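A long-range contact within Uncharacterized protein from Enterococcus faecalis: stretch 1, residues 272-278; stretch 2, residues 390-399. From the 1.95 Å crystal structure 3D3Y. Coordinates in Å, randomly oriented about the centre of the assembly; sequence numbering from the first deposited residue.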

# COMPACT_ATOMS: atom_id res chain seq x y z
N TYR A 272 -19.07 4.30 1.35
CA TYR A 272 -17.71 4.13 1.92
C TYR A 272 -17.75 3.88 3.43
O TYR A 272 -17.14 2.93 3.92
CB TYR A 272 -16.82 5.32 1.59
CG TYR A 272 -15.42 5.20 2.20
CD1 TYR A 272 -14.43 4.44 1.58
CD2 TYR A 272 -15.11 5.83 3.40
CE1 TYR A 272 -13.12 4.33 2.16
CE2 TYR A 272 -13.84 5.73 3.99
CZ TYR A 272 -12.86 4.96 3.37
OH TYR A 272 -11.63 4.93 3.96
N PHE A 273 -18.40 4.76 4.19
CA PHE A 273 -18.41 4.60 5.66
C PHE A 273 -19.21 3.38 6.12
O PHE A 273 -18.77 2.63 7.01
CB PHE A 273 -18.89 5.90 6.35
CG PHE A 273 -17.87 6.98 6.27
CD1 PHE A 273 -16.87 7.07 7.24
CD2 PHE A 273 -17.86 7.87 5.19
CE1 PHE A 273 -15.88 8.04 7.15
CE2 PHE A 273 -16.87 8.84 5.09
CZ PHE A 273 -15.89 8.93 6.06
N ALA A 274 -20.38 3.17 5.50
CA ALA A 274 -21.19 1.95 5.72
C ALA A 274 -20.35 0.67 5.52
O ALA A 274 -20.50 -0.31 6.25
CB ALA A 274 -22.40 1.95 4.76
N LEU A 275 -19.46 0.70 4.54
CA LEU A 275 -18.60 -0.48 4.26
C LEU A 275 -17.57 -0.68 5.37
O LEU A 275 -17.30 -1.81 5.81
CB LEU A 275 -17.92 -0.33 2.90
CG LEU A 275 -16.83 -1.37 2.57
CD1 LEU A 275 -17.51 -2.72 2.35
CD2 LEU A 275 -16.07 -0.92 1.30
N GLN A 276 -17.03 0.43 5.89
CA GLN A 276 -16.10 0.38 7.01
C GLN A 276 -16.76 -0.40 8.18
O GLN A 276 -16.16 -1.30 8.76
CB GLN A 276 -15.73 1.80 7.45
CG GLN A 276 -14.95 2.62 6.41
CD GLN A 276 -13.54 2.08 6.21
OE1 GLN A 276 -12.97 1.43 7.11
NE2 GLN A 276 -12.98 2.31 5.03
N VAL A 277 -18.00 -0.05 8.47
CA VAL A 277 -18.73 -0.64 9.57
C VAL A 277 -19.14 -2.06 9.22
O VAL A 277 -18.96 -2.97 10.04
CB VAL A 277 -19.94 0.24 10.01
CG1 VAL A 277 -20.76 -0.44 11.15
CG2 VAL A 277 -19.46 1.64 10.45
N PHE A 278 -19.65 -2.27 8.00
CA PHE A 278 -20.02 -3.64 7.58
C PHE A 278 -18.85 -4.59 7.78
O PHE A 278 -19.00 -5.69 8.33
CB PHE A 278 -20.47 -3.70 6.12
CG PHE A 278 -20.46 -5.10 5.57
CD1 PHE A 278 -21.57 -5.95 5.76
CD2 PHE A 278 -19.34 -5.59 4.91
CE1 PHE A 278 -21.55 -7.28 5.28
CE2 PHE A 278 -19.31 -6.91 4.44
CZ PHE A 278 -20.43 -7.75 4.60
N GLU A 390 -15.58 15.51 10.68
CA GLU A 390 -16.59 14.96 9.78
C GLU A 390 -16.41 13.45 9.56
O GLU A 390 -17.39 12.71 9.43
CB GLU A 390 -16.59 15.69 8.44
CG GLU A 390 -17.56 15.05 7.38
CD GLU A 390 -19.07 15.25 7.70
OE1 GLU A 390 -19.38 16.04 8.62
OE2 GLU A 390 -19.94 14.64 7.02
N TRP A 391 -15.17 13.00 9.53
CA TRP A 391 -14.88 11.56 9.40
C TRP A 391 -15.56 10.81 10.55
O TRP A 391 -16.32 9.86 10.34
CB TRP A 391 -13.36 11.32 9.39
CG TRP A 391 -13.00 9.93 8.98
CD1 TRP A 391 -12.63 9.50 7.73
CD2 TRP A 391 -13.00 8.76 9.83
NE1 TRP A 391 -12.40 8.13 7.75
CE2 TRP A 391 -12.61 7.66 9.02
CE3 TRP A 391 -13.26 8.56 11.19
CZ2 TRP A 391 -12.48 6.36 9.53
CZ3 TRP A 391 -13.14 7.25 11.70
CH2 TRP A 391 -12.75 6.17 10.87
N ILE A 392 -15.30 11.28 11.77
CA ILE A 392 -15.90 10.71 12.98
C ILE A 392 -17.44 10.77 12.97
O ILE A 392 -18.11 9.79 13.31
CB ILE A 392 -15.31 11.40 14.25
CG1 ILE A 392 -13.89 10.90 14.50
CG2 ILE A 392 -16.19 11.15 15.52
CD1 ILE A 392 -12.98 11.93 15.16
N ALA A 393 -17.99 11.92 12.59
CA ALA A 393 -19.44 12.05 12.45
C ALA A 393 -20.03 11.01 11.46
O ALA A 393 -21.07 10.37 11.71
CB ALA A 393 -19.79 13.46 12.01
N ARG A 394 -19.33 10.80 10.35
CA ARG A 394 -19.83 9.87 9.35
C ARG A 394 -19.77 8.43 9.85
O ARG A 394 -20.73 7.66 9.63
CB ARG A 394 -19.13 10.08 8.01
CG ARG A 394 -19.72 11.30 7.29
CD ARG A 394 -19.10 11.50 5.94
NE ARG A 394 -19.59 12.72 5.31
CZ ARG A 394 -19.54 12.93 3.99
NH1 ARG A 394 -19.04 12.00 3.17
NH2 ARG A 394 -20.01 14.06 3.49
N ILE A 395 -18.69 8.06 10.55
CA ILE A 395 -18.69 6.74 11.23
C ILE A 395 -19.86 6.58 12.21
O ILE A 395 -20.60 5.57 12.19
CB ILE A 395 -17.32 6.45 11.92
CG1 ILE A 395 -16.24 6.21 10.85
CG2 ILE A 395 -17.42 5.21 12.81
CD1 ILE A 395 -16.42 4.88 10.03
N ASN A 396 -20.02 7.58 13.08
CA ASN A 396 -21.14 7.59 14.04
C ASN A 396 -22.54 7.46 13.44
O ASN A 396 -23.41 6.85 14.04
CB ASN A 396 -21.06 8.84 14.93
CG ASN A 396 -20.01 8.73 16.01
OD1 ASN A 396 -19.74 7.64 16.55
ND2 ASN A 396 -19.41 9.84 16.34
N ALA A 397 -22.74 8.00 12.23
CA ALA A 397 -24.07 8.07 11.62
C ALA A 397 -24.49 6.83 10.83
O ALA A 397 -25.64 6.75 10.37
CB ALA A 397 -24.20 9.33 10.74
N VAL A 398 -23.56 5.88 10.64
CA VAL A 398 -23.90 4.66 9.90
C VAL A 398 -25.08 3.94 10.56
O VAL A 398 -25.07 3.72 11.76
CB VAL A 398 -22.69 3.69 9.70
CG1 VAL A 398 -23.14 2.40 8.97
CG2 VAL A 398 -21.55 4.39 8.91
N THR A 399 -26.07 3.57 9.74
CA THR A 399 -27.28 2.88 10.21
C THR A 399 -27.32 1.42 9.75
O THR A 399 -26.56 1.02 8.87
CB THR A 399 -28.55 3.58 9.72
OG1 THR A 399 -28.65 3.43 8.31
CG2 THR A 399 -28.51 5.08 10.05

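Two segments whose touching residues lie at least 118 positions apart in sequence are held together here by apolar packing alone, with a single phenylalanine, Phe273, packed against one side of the partner stretch. The case illustrates a general principle: when helices cross obliquely, one large aromatic side chain can account for much of the contact, and smaller side chains can pack beside it. The axes cross at -62° and approach to 9.0 Å, and no hydrogen bond or salt bridge spans the interface, which buries 424 Å² counting both sides.

Phe273 has 130 Å² of its surface covered by the other stretch, more than any other residue. Its CA-to-CB bond points toward the partner helix, and the m rotamer places the ring among three side chains from about one turn of that helix. Over one face lies the aliphatic base of Arg394, whose CB stands 3.6 Å from the centroid of the Phe273 ring and only 4° off the normal, a well-centred CH-pi contact. Near the ring plane, Ile395 CD1 meets Phe273 CD1 at 3.6 Å. The third neighbour is Trp391, which receives the edge of Phe273 on its own face: Phe273 CE1 lies 3.5 Å from Trp391 NE1, and the ring of Phe273 and the five-membered ring of Trp391 are inclined at 71°. A flat ring suits this place because it can present a face to Arg394 and its edge to Trp391, with Ile395 near its plane.

Arg394 shows how a charged residue can serve an apolar contact. Its CB and CD pack against phenylalanine, CD approaching Phe273 CE2 at 3.6 Å, while Arg394 NE donates a hydrogen bond of 2.6 Å to Glu390 OE2, one turn earlier in the same helix. This salt bridge satisfies part of the guanidinium within its own stretch.

Beyond the aromatic cluster, Val398, further along stretch 2, continues the packing. Its CG2 lies 4.0 Å from Phe273 CB and 3.8 Å from Val277 CG2, one helical turn further along stretch 1. Between these positions, Ala274 also comes close, with its CA 5.7 Å from Val398 CA; its short side chain still makes contact, CB lying 4.3 Å from Val398 CG1. The compact side chains of Val277, Val398 and Ala274 continue the apolar packing beside the ring, and Ile395 CD1 extends the apolar surface to Gln276, whose CB it meets at 4.1 Å. Ala274, Val277, Ile395 and Val398 are buried, which suits their apolar side chains, while Phe273 remains partly exposed.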